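Long-range contacts in p800 reaction center core protein (Heliobacterium modesticaldum, PDB 5V8K), which forms the core of a homodimeric photosynthetic reaction centre, carrying bacteriochlorophylls and an iron-sulfur cluster and probably coupling light capture to electron transfer: residues K110-K115 and F195-W200; Q120-A125 and G179-Y184; L287-D292 and K303-C308. One frame throughout, in Å; residues are numbered along the deposited sequence.

Contact 1. Residues K110-K115 and F195-W200. With GBF (Bacteriochlorophyll g), chain S.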
# COMPACT_ATOMS: atom_id res chain seq x y z
N LYS A 110 24.06 -44.56 13.64
CA LYS A 110 23.26 -45.72 13.96
C LYS A 110 21.82 -45.36 14.30
O LYS A 110 21.00 -46.26 14.51
CB LYS A 110 23.88 -46.49 15.13
CG LYS A 110 25.36 -46.86 14.96
CD LYS A 110 26.08 -46.91 16.31
CE LYS A 110 25.47 -47.93 17.27
NZ LYS A 110 26.21 -48.03 18.58
N VAL A 111 21.49 -44.08 14.38
CA VAL A 111 20.17 -43.64 14.80
C VAL A 111 19.29 -43.46 13.57
O VAL A 111 19.71 -42.83 12.58
CB VAL A 111 20.25 -42.33 15.61
CG1 VAL A 111 18.86 -41.90 16.08
CG2 VAL A 111 21.17 -42.50 16.79
N THR A 112 18.08 -43.99 13.63
CA THR A 112 17.03 -43.74 12.65
C THR A 112 16.05 -42.71 13.20
O THR A 112 15.99 -42.44 14.40
CB THR A 112 16.29 -45.04 12.33
OG1 THR A 112 15.49 -45.40 13.45
CG2 THR A 112 17.27 -46.15 12.06
N MET A 113 15.25 -42.14 12.29
CA MET A 113 14.25 -41.17 12.70
C MET A 113 13.10 -41.84 13.45
O MET A 113 12.51 -41.23 14.35
CB MET A 113 13.76 -40.40 11.47
CG MET A 113 14.70 -39.24 11.13
SD MET A 113 14.26 -38.14 9.77
CE MET A 113 14.52 -39.21 8.36
N GLY A 114 12.78 -43.10 13.12
CA GLY A 114 11.85 -43.85 13.95
C GLY A 114 12.34 -44.05 15.37
O GLY A 114 11.57 -43.92 16.33
N LYS A 115 13.63 -44.36 15.54
CA LYS A 115 14.20 -44.48 16.88
C LYS A 115 14.14 -43.16 17.63
O LYS A 115 13.75 -43.11 18.80
CB LYS A 115 15.66 -44.95 16.82
CG LYS A 115 15.89 -46.42 16.52
CD LYS A 115 14.93 -47.31 17.30
CE LYS A 115 15.35 -48.77 17.25
NZ LYS A 115 14.17 -49.63 17.51
N PHE A 195 8.21 -44.79 4.08
CA PHE A 195 8.98 -43.85 3.28
C PHE A 195 9.53 -42.70 4.11
O PHE A 195 10.53 -42.09 3.71
CB PHE A 195 8.14 -43.31 2.13
CG PHE A 195 7.17 -42.21 2.52
CD1 PHE A 195 5.91 -42.52 3.05
CD2 PHE A 195 7.50 -40.88 2.35
CE1 PHE A 195 5.03 -41.52 3.41
CE2 PHE A 195 6.62 -39.87 2.71
CZ PHE A 195 5.39 -40.19 3.24
N PHE A 196 8.92 -42.39 5.26
CA PHE A 196 9.43 -41.28 6.07
C PHE A 196 10.89 -41.49 6.47
O PHE A 196 11.66 -40.53 6.49
CB PHE A 196 8.56 -41.06 7.31
CG PHE A 196 7.27 -40.33 7.03
CD1 PHE A 196 7.29 -39.00 6.61
CD2 PHE A 196 6.05 -40.97 7.19
CE1 PHE A 196 6.10 -38.33 6.36
CE2 PHE A 196 4.85 -40.29 6.94
CZ PHE A 196 4.88 -38.98 6.52
N GLU A 197 11.29 -42.73 6.79
CA GLU A 197 12.69 -42.95 7.13
C GLU A 197 13.63 -42.58 5.99
O GLU A 197 14.82 -42.34 6.23
CB GLU A 197 12.94 -44.42 7.53
CG GLU A 197 12.03 -44.95 8.66
CD GLU A 197 12.65 -44.85 10.06
OE1 GLU A 197 12.19 -45.59 10.96
OE2 GLU A 197 13.57 -44.03 10.28
N LYS A 198 13.10 -42.49 4.76
CA LYS A 198 13.94 -42.19 3.59
C LYS A 198 14.41 -40.75 3.58
O LYS A 198 15.55 -40.47 3.19
CB LYS A 198 13.18 -42.47 2.29
CG LYS A 198 13.03 -43.94 1.88
CD LYS A 198 12.06 -44.09 0.69
CE LYS A 198 11.96 -45.54 0.19
NZ LYS A 198 10.60 -45.90 -0.31
N ASP A 199 13.55 -39.80 3.97
CA ASP A 199 13.78 -38.40 3.63
C ASP A 199 13.47 -37.50 4.82
O ASP A 199 12.32 -37.43 5.27
CB ASP A 199 12.94 -37.99 2.40
CG ASP A 199 13.58 -36.86 1.61
OD1 ASP A 199 13.71 -35.74 2.16
OD2 ASP A 199 13.96 -37.09 0.43
N TRP A 200 14.51 -36.79 5.29
CA TRP A 200 14.36 -35.82 6.37
C TRP A 200 13.38 -34.71 6.01
O TRP A 200 12.72 -34.16 6.89
CB TRP A 200 15.74 -35.23 6.73
CG TRP A 200 16.39 -34.55 5.58
CD1 TRP A 200 17.31 -35.08 4.73
CD2 TRP A 200 16.18 -33.20 5.14
NE1 TRP A 200 17.68 -34.15 3.78
CE2 TRP A 200 16.99 -33.00 4.01
CE3 TRP A 200 15.37 -32.16 5.59
CZ2 TRP A 200 17.02 -31.79 3.32
CZ3 TRP A 200 15.39 -30.94 4.90
CH2 TRP A 200 16.21 -30.77 3.77
MG GBF S . 6.62 -36.85 13.11
CHA GBF S . 7.79 -34.98 15.89
CHB GBF S . 3.60 -35.71 13.71
CHC GBF S . 5.55 -39.33 10.93
CHD GBF S . 9.72 -38.64 13.36
NA GBF S . 5.87 -35.60 14.47
C1A GBF S . 6.41 -34.74 15.37
C2A GBF S . 5.54 -33.68 16.03
C3A GBF S . 4.20 -34.11 15.42
C4A GBF S . 4.59 -35.22 14.48
CMA GBF S . 3.24 -34.66 16.48
CAA GBF S . 5.85 -32.21 15.73
CBA GBF S . 4.75 -31.20 16.11
CGA GBF S . 4.59 -31.19 17.61
O1A GBF S . 3.63 -31.74 18.13
O2A GBF S . 5.79 -30.97 18.38
NB GBF S . 4.82 -37.33 12.33
C1B GBF S . 3.66 -36.79 12.70
C2B GBF S . 2.67 -37.28 11.85
C3B GBF S . 3.24 -38.29 11.08
C4B GBF S . 4.57 -38.37 11.51
CMB GBF S . 1.26 -36.77 11.83
CAB GBF S . 2.61 -39.13 10.00
CBB GBF S . 1.39 -39.02 9.50
NC GBF S . 7.46 -38.59 12.37
C1C GBF S . 6.92 -39.41 11.45
C2C GBF S . 7.60 -40.59 10.83
C3C GBF S . 8.79 -40.24 11.63
C4C GBF S . 8.68 -39.14 12.47
CMC GBF S . 6.92 -41.89 11.25
CAC GBF S . 10.06 -41.01 11.57
CBC GBF S . 10.25 -42.21 10.67
ND GBF S . 8.30 -36.93 14.25
C1D GBF S . 9.47 -37.53 14.29
C2D GBF S . 10.64 -37.14 15.31
C3D GBF S . 9.80 -36.16 15.83
C4D GBF S . 8.50 -36.00 15.27
CMD GBF S . 12.02 -37.66 15.60
CAD GBF S . 9.94 -35.09 16.86
OBD GBF S . 10.85 -34.83 17.74
CBD GBF S . 8.63 -34.34 16.93
CGD GBF S . 7.92 -34.51 18.25
O1D GBF S . 7.57 -33.57 18.95
O2D GBF S . 7.62 -35.84 18.74
CED GBF S . 6.72 -35.99 19.83
C1 GBF S . 5.84 -31.20 19.79
C2 GBF S . 5.31 -30.02 20.58
C3 GBF S . 6.07 -29.23 21.35
C4 GBF S . 7.54 -29.40 21.52
C5 GBF S . 5.46 -28.10 22.13
C6 GBF S . 5.10 -28.64 23.52
C7 GBF S . 4.33 -27.58 24.26
C8 GBF S . 3.50 -27.87 25.28
C9 GBF S . 3.32 -29.31 25.66
C10 GBF S . 2.75 -26.74 25.96
C11 GBF S . 2.73 -26.77 27.49
C12 GBF S . 4.09 -26.31 27.94
C13 GBF S . 4.37 -25.12 28.50
C14 GBF S . 5.83 -24.88 28.84
C15 GBF S . 3.35 -24.03 28.82
O HOH W 1 15.65 -42.81 9.27
O HOH W 2 7.37 -35.19 11.63

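Contact 2. Residues Q120-A125 and G179-Y184. With GBF (Bacteriochlorophyll g), chain R.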
# COMPACT_ATOMS: atom_id res chain seq x y z
N GLN A 120 11.72 -39.49 21.70
CA GLN A 120 10.94 -38.28 21.97
C GLN A 120 9.66 -38.59 22.74
O GLN A 120 9.28 -37.83 23.63
CB GLN A 120 10.64 -37.56 20.65
CG GLN A 120 11.87 -36.91 20.06
CD GLN A 120 12.34 -35.71 20.88
OE1 GLN A 120 12.99 -35.85 21.93
NE2 GLN A 120 12.00 -34.51 20.39
N PHE A 121 8.98 -39.69 22.41
CA PHE A 121 7.82 -40.11 23.19
C PHE A 121 8.14 -40.23 24.68
O PHE A 121 7.32 -39.84 25.52
CB PHE A 121 7.29 -41.47 22.68
CG PHE A 121 6.60 -41.41 21.34
CD1 PHE A 121 6.04 -40.24 20.87
CD2 PHE A 121 6.48 -42.56 20.56
CE1 PHE A 121 5.38 -40.19 19.63
CE2 PHE A 121 5.84 -42.52 19.32
CZ PHE A 121 5.29 -41.33 18.85
N HIS A 122 9.29 -40.81 25.03
CA HIS A 122 9.59 -41.04 26.44
C HIS A 122 10.23 -39.83 27.11
O HIS A 122 10.08 -39.66 28.32
CB HIS A 122 10.48 -42.28 26.62
CG HIS A 122 9.71 -43.57 26.72
ND1 HIS A 122 10.24 -44.71 27.28
CD2 HIS A 122 8.45 -43.88 26.34
CE1 HIS A 122 9.34 -45.68 27.23
NE2 HIS A 122 8.25 -45.20 26.67
N PHE A 123 10.92 -38.97 26.36
CA PHE A 123 11.29 -37.67 26.90
C PHE A 123 10.04 -36.83 27.21
O PHE A 123 9.94 -36.23 28.29
CB PHE A 123 12.20 -36.92 25.93
CG PHE A 123 12.66 -35.59 26.45
CD1 PHE A 123 13.50 -35.52 27.56
CD2 PHE A 123 12.27 -34.42 25.85
CE1 PHE A 123 13.93 -34.29 28.05
CE2 PHE A 123 12.70 -33.18 26.35
CZ PHE A 123 13.53 -33.13 27.44
N PHE A 124 9.09 -36.76 26.27
CA PHE A 124 7.84 -36.06 26.56
C PHE A 124 7.11 -36.71 27.74
O PHE A 124 6.50 -36.01 28.55
CB PHE A 124 6.92 -36.05 25.34
CG PHE A 124 7.23 -34.96 24.36
CD1 PHE A 124 8.50 -34.82 23.82
CD2 PHE A 124 6.24 -34.09 23.94
CE1 PHE A 124 8.78 -33.83 22.89
CE2 PHE A 124 6.52 -33.10 23.00
CZ PHE A 124 7.80 -32.97 22.48
N ALA A 125 7.14 -38.04 27.84
CA ALA A 125 6.53 -38.69 28.99
C ALA A 125 7.18 -38.22 30.28
O ALA A 125 6.49 -37.93 31.26
CB ALA A 125 6.64 -40.21 28.86
N GLY A 179 3.01 -45.68 24.80
CA GLY A 179 3.10 -45.54 23.35
C GLY A 179 4.53 -45.63 22.87
O GLY A 179 4.80 -46.17 21.80
N GLY A 180 5.47 -45.10 23.65
CA GLY A 180 6.88 -45.25 23.32
C GLY A 180 7.35 -46.70 23.39
O GLY A 180 8.09 -47.17 22.52
N ILE A 181 6.92 -47.43 24.42
CA ILE A 181 7.27 -48.84 24.50
C ILE A 181 6.68 -49.60 23.32
O ILE A 181 7.36 -50.42 22.69
CB ILE A 181 6.81 -49.43 25.84
CG1 ILE A 181 7.71 -48.91 26.94
CG2 ILE A 181 6.87 -50.96 25.80
CD1 ILE A 181 7.21 -49.19 28.29
N PHE A 182 5.41 -49.36 23.03
CA PHE A 182 4.77 -50.07 21.94
C PHE A 182 5.53 -49.88 20.64
O PHE A 182 5.85 -50.85 19.94
CB PHE A 182 3.32 -49.62 21.77
CG PHE A 182 2.70 -50.10 20.49
CD1 PHE A 182 2.10 -51.35 20.41
CD2 PHE A 182 2.77 -49.33 19.35
CE1 PHE A 182 1.56 -51.80 19.24
CE2 PHE A 182 2.22 -49.77 18.16
CZ PHE A 182 1.62 -51.00 18.10
N HIS A 183 5.84 -48.63 20.30
CA HIS A 183 6.57 -48.37 19.06
C HIS A 183 8.04 -48.77 19.13
O HIS A 183 8.66 -48.95 18.08
CB HIS A 183 6.51 -46.91 18.69
CG HIS A 183 5.29 -46.56 17.91
ND1 HIS A 183 4.98 -47.15 16.70
CD2 HIS A 183 4.28 -45.70 18.17
CE1 HIS A 183 3.84 -46.67 16.25
NE2 HIS A 183 3.40 -45.78 17.12
N TYR A 184 8.62 -48.83 20.32
CA TYR A 184 9.98 -49.36 20.40
C TYR A 184 10.03 -50.75 19.79
O TYR A 184 10.99 -51.09 19.09
CB TYR A 184 10.45 -49.37 21.85
CG TYR A 184 11.78 -50.03 22.05
CD1 TYR A 184 12.94 -49.45 21.56
CD2 TYR A 184 11.88 -51.23 22.73
CE1 TYR A 184 14.16 -50.05 21.73
CE2 TYR A 184 13.10 -51.83 22.92
CZ TYR A 184 14.24 -51.24 22.42
OH TYR A 184 15.46 -51.87 22.62
MG GBF R . 1.18 -44.74 16.49
CHA GBF R . 0.12 -47.67 14.92
CHB GBF R . 2.30 -43.62 13.59
CHC GBF R . 2.00 -41.87 18.24
CHD GBF R . -0.21 -46.09 19.51
NA GBF R . 1.17 -45.45 14.66
C1A GBF R . 0.81 -46.61 14.10
C2A GBF R . 0.46 -46.51 12.65
C3A GBF R . 1.56 -45.50 12.29
C4A GBF R . 1.69 -44.81 13.61
CMA GBF R . 2.90 -46.11 11.89
CAA GBF R . -0.96 -45.98 12.42
CBA GBF R . -1.33 -45.94 10.95
CGA GBF R . -2.63 -45.19 10.74
O1A GBF R . -3.28 -44.76 11.68
O2A GBF R . -3.08 -44.87 9.39
NB GBF R . 1.98 -42.95 15.94
C1B GBF R . 2.46 -42.67 14.72
C2B GBF R . 3.02 -41.39 14.74
C3B GBF R . 2.92 -40.92 16.05
C4B GBF R . 2.29 -41.95 16.77
CMB GBF R . 3.62 -40.70 13.54
CAB GBF R . 3.39 -39.61 16.60
CBB GBF R . 3.96 -38.59 15.98
NC GBF R . 0.93 -44.14 18.43
C1C GBF R . 1.32 -42.98 18.96
C2C GBF R . 1.20 -42.60 20.40
C3C GBF R . 0.53 -43.90 20.61
C4C GBF R . 0.40 -44.74 19.50
CMC GBF R . 2.58 -42.47 21.04
CAC GBF R . 0.03 -44.34 21.94
CBC GBF R . 0.12 -43.48 23.18
ND GBF R . 0.22 -46.37 17.17
C1D GBF R . -0.28 -46.90 18.27
C2D GBF R . -0.96 -48.39 18.28
C3D GBF R . -0.70 -48.49 16.92
C4D GBF R . -0.05 -47.39 16.28
CMD GBF R . -1.61 -49.33 19.26
CAD GBF R . -0.95 -49.52 15.87
OBD GBF R . -1.44 -50.69 15.85
CBD GBF R . -0.45 -49.00 14.58
CGD GBF R . 0.63 -49.85 13.98
O1D GBF R . 0.38 -50.55 13.02
O2D GBF R . 1.98 -49.85 14.52
CED GBF R . 3.09 -50.07 13.63

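Contact 3. Residues L287-D292 and K303-C308. With DGG (1-[glycerolylphosphonyl]-2-[8-(2-hexyl-cyclopropyl)-octanal-1-yl]-3-[hexadecanal-1-yl]-glycerol), chain B.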
# COMPACT_ATOMS: atom_id res chain seq x y z
N LEU A 287 8.68 -32.56 -5.26
CA LEU A 287 9.31 -32.12 -6.49
C LEU A 287 10.65 -32.81 -6.69
O LEU A 287 11.00 -33.18 -7.82
CB LEU A 287 9.46 -30.60 -6.47
CG LEU A 287 9.93 -29.95 -7.75
CD1 LEU A 287 8.88 -30.20 -8.88
CD2 LEU A 287 10.14 -28.45 -7.55
N ARG A 288 11.40 -33.04 -5.60
CA ARG A 288 12.65 -33.80 -5.73
C ARG A 288 12.37 -35.25 -6.11
O ARG A 288 13.12 -35.84 -6.89
CB ARG A 288 13.46 -33.72 -4.43
CG ARG A 288 14.04 -32.33 -4.21
CD ARG A 288 15.06 -32.29 -3.08
NE ARG A 288 14.46 -32.48 -1.75
CZ ARG A 288 14.54 -33.60 -1.03
NH1 ARG A 288 15.20 -34.65 -1.47
NH2 ARG A 288 13.96 -33.66 0.16
N VAL A 289 11.27 -35.82 -5.59
CA VAL A 289 10.87 -37.15 -6.04
C VAL A 289 10.65 -37.14 -7.55
O VAL A 289 11.10 -38.04 -8.27
CB VAL A 289 9.60 -37.60 -5.31
CG1 VAL A 289 9.01 -38.83 -6.01
CG2 VAL A 289 9.90 -37.96 -3.92
N LEU A 290 9.92 -36.14 -8.05
CA LEU A 290 9.58 -36.08 -9.47
C LEU A 290 10.78 -35.76 -10.34
O LEU A 290 10.74 -36.03 -11.55
CB LEU A 290 8.50 -35.02 -9.74
CG LEU A 290 7.13 -35.14 -9.07
CD1 LEU A 290 6.37 -33.85 -9.29
CD2 LEU A 290 6.36 -36.28 -9.62
N ASN A 291 11.84 -35.20 -9.78
CA ASN A 291 13.03 -34.85 -10.54
C ASN A 291 14.12 -35.89 -10.43
O ASN A 291 15.12 -35.80 -11.14
CB ASN A 291 13.58 -33.49 -10.09
CG ASN A 291 12.77 -32.34 -10.63
OD1 ASN A 291 11.81 -32.55 -11.36
ND2 ASN A 291 13.15 -31.10 -10.27
N ASP A 292 13.96 -36.87 -9.55
CA ASP A 292 14.92 -37.95 -9.43
C ASP A 292 14.36 -39.17 -10.15
O ASP A 292 13.61 -39.95 -9.54
CB ASP A 292 15.20 -38.27 -7.96
N LYS A 303 -0.40 -41.72 -5.32
CA LYS A 303 -1.16 -41.09 -6.39
C LYS A 303 -0.60 -39.73 -6.81
O LYS A 303 -0.99 -39.24 -7.88
CB LYS A 303 -2.61 -40.95 -5.95
N PHE A 304 0.30 -39.10 -6.03
CA PHE A 304 0.67 -37.73 -6.39
C PHE A 304 1.63 -37.70 -7.57
O PHE A 304 1.68 -36.69 -8.29
CB PHE A 304 1.31 -36.99 -5.21
CG PHE A 304 2.71 -37.44 -4.88
CD1 PHE A 304 3.81 -36.91 -5.54
CD2 PHE A 304 2.92 -38.39 -3.88
CE1 PHE A 304 5.11 -37.33 -5.23
CE2 PHE A 304 4.22 -38.82 -3.56
CZ PHE A 304 5.32 -38.28 -4.24
N ILE A 305 2.40 -38.76 -7.79
CA ILE A 305 3.21 -38.80 -9.00
C ILE A 305 2.30 -38.66 -10.23
O ILE A 305 2.62 -37.92 -11.17
CB ILE A 305 4.06 -40.07 -9.07
CG1 ILE A 305 5.17 -40.05 -8.00
CG2 ILE A 305 4.68 -40.22 -10.45
CD1 ILE A 305 4.75 -40.53 -6.64
N LYS A 306 1.15 -39.33 -10.22
CA LYS A 306 0.23 -39.21 -11.34
C LYS A 306 -0.41 -37.82 -11.36
O LYS A 306 -0.43 -37.15 -12.40
CB LYS A 306 -0.83 -40.31 -11.30
N ARG A 307 -0.91 -37.36 -10.21
CA ARG A 307 -1.66 -36.11 -10.17
C ARG A 307 -0.80 -34.94 -10.61
O ARG A 307 -1.31 -33.99 -11.22
CB ARG A 307 -2.21 -35.88 -8.76
CG ARG A 307 -3.36 -36.77 -8.41
CD ARG A 307 -3.60 -36.82 -6.92
NE ARG A 307 -4.86 -37.51 -6.64
CZ ARG A 307 -5.27 -37.86 -5.43
NH1 ARG A 307 -4.52 -37.59 -4.37
NH2 ARG A 307 -6.43 -38.48 -5.29
N CYS A 308 0.49 -34.96 -10.27
CA CYS A 308 1.38 -33.88 -10.68
C CYS A 308 1.62 -33.83 -12.18
O CYS A 308 2.27 -32.89 -12.66
CB CYS A 308 2.73 -33.99 -9.98
SG CYS A 308 2.70 -33.69 -8.21
C16 DGG B . -4.43 -24.08 8.71
C15 DGG B . -5.62 -24.93 9.03
C14 DGG B . -5.27 -26.38 8.82
C13 DGG B . -6.32 -27.12 8.03
C12 DGG B . -7.13 -28.00 8.96
C11 DGG B . -7.22 -29.42 8.46
C10 DGG B . -7.22 -29.45 6.95
C9 DGG B . -7.38 -30.87 6.44
C8 DGG B . -7.45 -30.91 4.92
C7 DGG B . -7.34 -32.33 4.38
C6 DGG B . -5.92 -32.89 4.47
C5 DGG B . -4.99 -32.34 3.42
C4 DGG B . -3.66 -33.06 3.38
C3 DGG B . -3.78 -34.58 3.40
C2 DGG B . -2.41 -35.26 3.23
C1 DGG B . -2.51 -36.73 2.93
O1 DGG B . -3.58 -37.26 2.80
O17 DGG B . -1.34 -37.56 2.78
C17 DGG B . -1.09 -38.45 1.67
C19 DGG B . 0.39 -38.45 1.26
O19 DGG B . 1.27 -38.97 2.27
C21 DGG B . 0.84 -40.09 3.07
O21 DGG B . 0.63 -41.15 2.53
C22 DGG B . 0.68 -39.99 4.57
C23 DGG B . -0.25 -41.05 5.20
C24 DGG B . -1.19 -40.55 6.29
C25 DGG B . -1.78 -39.19 5.91
C26 DGG B . -2.79 -38.72 6.94
C27 DGG B . -3.31 -37.32 6.67
C28 DGG B . -4.20 -36.81 7.80
C29 DGG B . -4.87 -35.49 7.45
C30 DGG B . -5.95 -35.08 8.44
C31 DGG B . -6.84 -34.03 7.81
C18 DGG B . 0.57 -39.25 -0.03
P DGG B . -1.12 -39.70 -2.04
OP1 DGG B . -0.96 -41.13 -1.73
OP2 DGG B . -0.42 -38.79 -0.94
OP3 DGG B . -0.64 -39.13 -3.31
OP4 DGG B . -2.62 -39.32 -1.69
C40 DGG B . -3.60 -40.32 -1.43
C41 DGG B . -4.97 -39.83 -1.91
O42 DGG B . -5.33 -38.68 -1.17
C43 DGG B . -6.04 -40.88 -1.69
O44 DGG B . -7.32 -40.32 -1.97

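Contact 1. Residues K110-K115 and F195-W200
T112 meets E197 where helix 113-137 begins, its CB 3.6 Å from E197 OE2. As the N-cap residue, T112 has its own task too: its OG1 accepts from K115 N, which suits a small hydroxyl residue placed just before a helix. M113 follows, and its backbone N gives its hydrogen to a bridging water, which in turn donates to both E197 O and E197 OE2 and so ties the two segments together. The pliable thioether of M113 bends about its last torsion (chi3 -71°) so that CE lies against the backbone of the turn, 3.7 Å from F196 O, and SD reaches W200, 4.1 Å from its CA. G114 carries the direct bond. Its N donates to E197 OE2 at 3.1 Å, nearly straight at 162°, approaching from above the carboxylate plane. A beta carbon on G114 would run into E197 OE1, so the carboxylate can come this near because there is no side chain. A turn at chi2 (-94°) places E197 CD beside the amides of the first helical turn, whose dipole probably favours a negative charge there. An alanine in place of E197 would probably leave the G114 amide without this acceptor and deprive the bridging water of one of its three partners. The pigment packs against both segments: its CBC lies 3.6 Å from E197 CD, and the F196 ring has its CHC over one face, near the rim, with F195 CZ over the opposite one. The pigment's magnesium is bound by a second water at 2.4 Å. A capped helix start, braced by a glutamate from the turn leading into helix 200-224, here forms one wall of a bacteriochlorophyll g site with a water-ligated magnesium.

Contact 2. Residues Q120-A125 and G179-Y184
H183 NE2 binds the magnesium of a bacteriochlorophyll g at 2.5 Å, while H183 CD2 lies 3.7 Å from F121 CE2 on the facing helix. The metal sits in the plane of the imidazole, at its edge, and H183 ND1 is bonded to G187 O, so the ring is fixed at both nitrogens. F121 serves the same pigment as a flat apolar plate: the methyl CMC stands over the centre of one ring face, and F121 CZ reaches to 3.4 Å from the pigment's CHC. The helices pass 8.9 Å apart and nearly antiparallel, at 165°. The glycine at G180 probably allows this approach: its CA packs 3.9 Å from F121 CB, and a beta carbon there would collide with the H122 ring. G179 instead makes room for the pigment's CBC. The H122 ring packs against G180, and its edge meets I181, CE1 3.6 Å from I181 CG1; NE2 is satisfied by F177 O, on whose ring the imidazole stacks. A histidine on a transmembrane helix giving the axial magnesium ligand is typical of chlorophyll sites, as in the antenna of photosystem I; here the helix packs antiparallel on its neighbour through glycine.

Contact 3. Residues L287-D292 and K303-C308
Short helix 303-307, which helps to hold the headgroup of a bound phospholipid, lies across the end of transmembrane helix 258-291, with L290 and V289 meeting F304, I305 and C308. The two axes approach to 10.8 Å at an angle of 76°, and contact is made mainly by apolar side chains. The two methyls of L290 divide between C308 and I305: CD1 rests 3.7 Å from C308 CB, close to the sulfur as well, while CD2 comes to 4.1 Å from I305 CA. A branched leucine suits a site with two neighbours to meet, and a side chain as short as cysteine lets CD1 come close. V289 puts CG1 anti to its backbone N (chi1 167°), and that methyl meets F304 CZ at 4.1 Å, at the edge of the ring and near its plane; the two side chains cross at about a right angle. Over one face of the F304 ring lies CD1 of the next residue, I305, offset toward the rim, which probably limits how the ring can turn. F304 thus stands between helix and lipid. Its backbone N is 2.9 Å from the phosphate oxygen OP3, and the K303 N is also near, at 3.3 Å from OP3; two neighbouring backbone amides would probably favour the negative phosphate. R307 extends past the same headgroup, with NH1 3.5 Å from the glycerol oxygen O42, which sits at the edge of the guanidinium and in its plane. K303 CB lies over one face of that group. Further out, L290 also leans on Y309 and K404 in adjoining loops, whereas R307 and C308 pack on F401 of helix 376-401, leaving the short helix wedged between two long ones.

Contact 1 brackets contact 2 along the chain, and contact 3 follows both. Helix 113-137 serves the first two: it starts in contact 1 and runs on into contact 2, their centres 16 Å apart, with K115 NZ packed near Y184 O. Q120, five residues after K115, hydrogen-bonds the pigment of contact 1 through its NE2, so one helix helps to seat both bacteriochlorophylls. Contact 3 lies 21 Å from contact 1, and the salt bridge between D199 and R288 joins them. Contacts 2 and 3 do not touch, with centres 33 Å apart. Contact 1 thus links the pigment-holding helices to helix 258-291 and its lipid-bound neighbour.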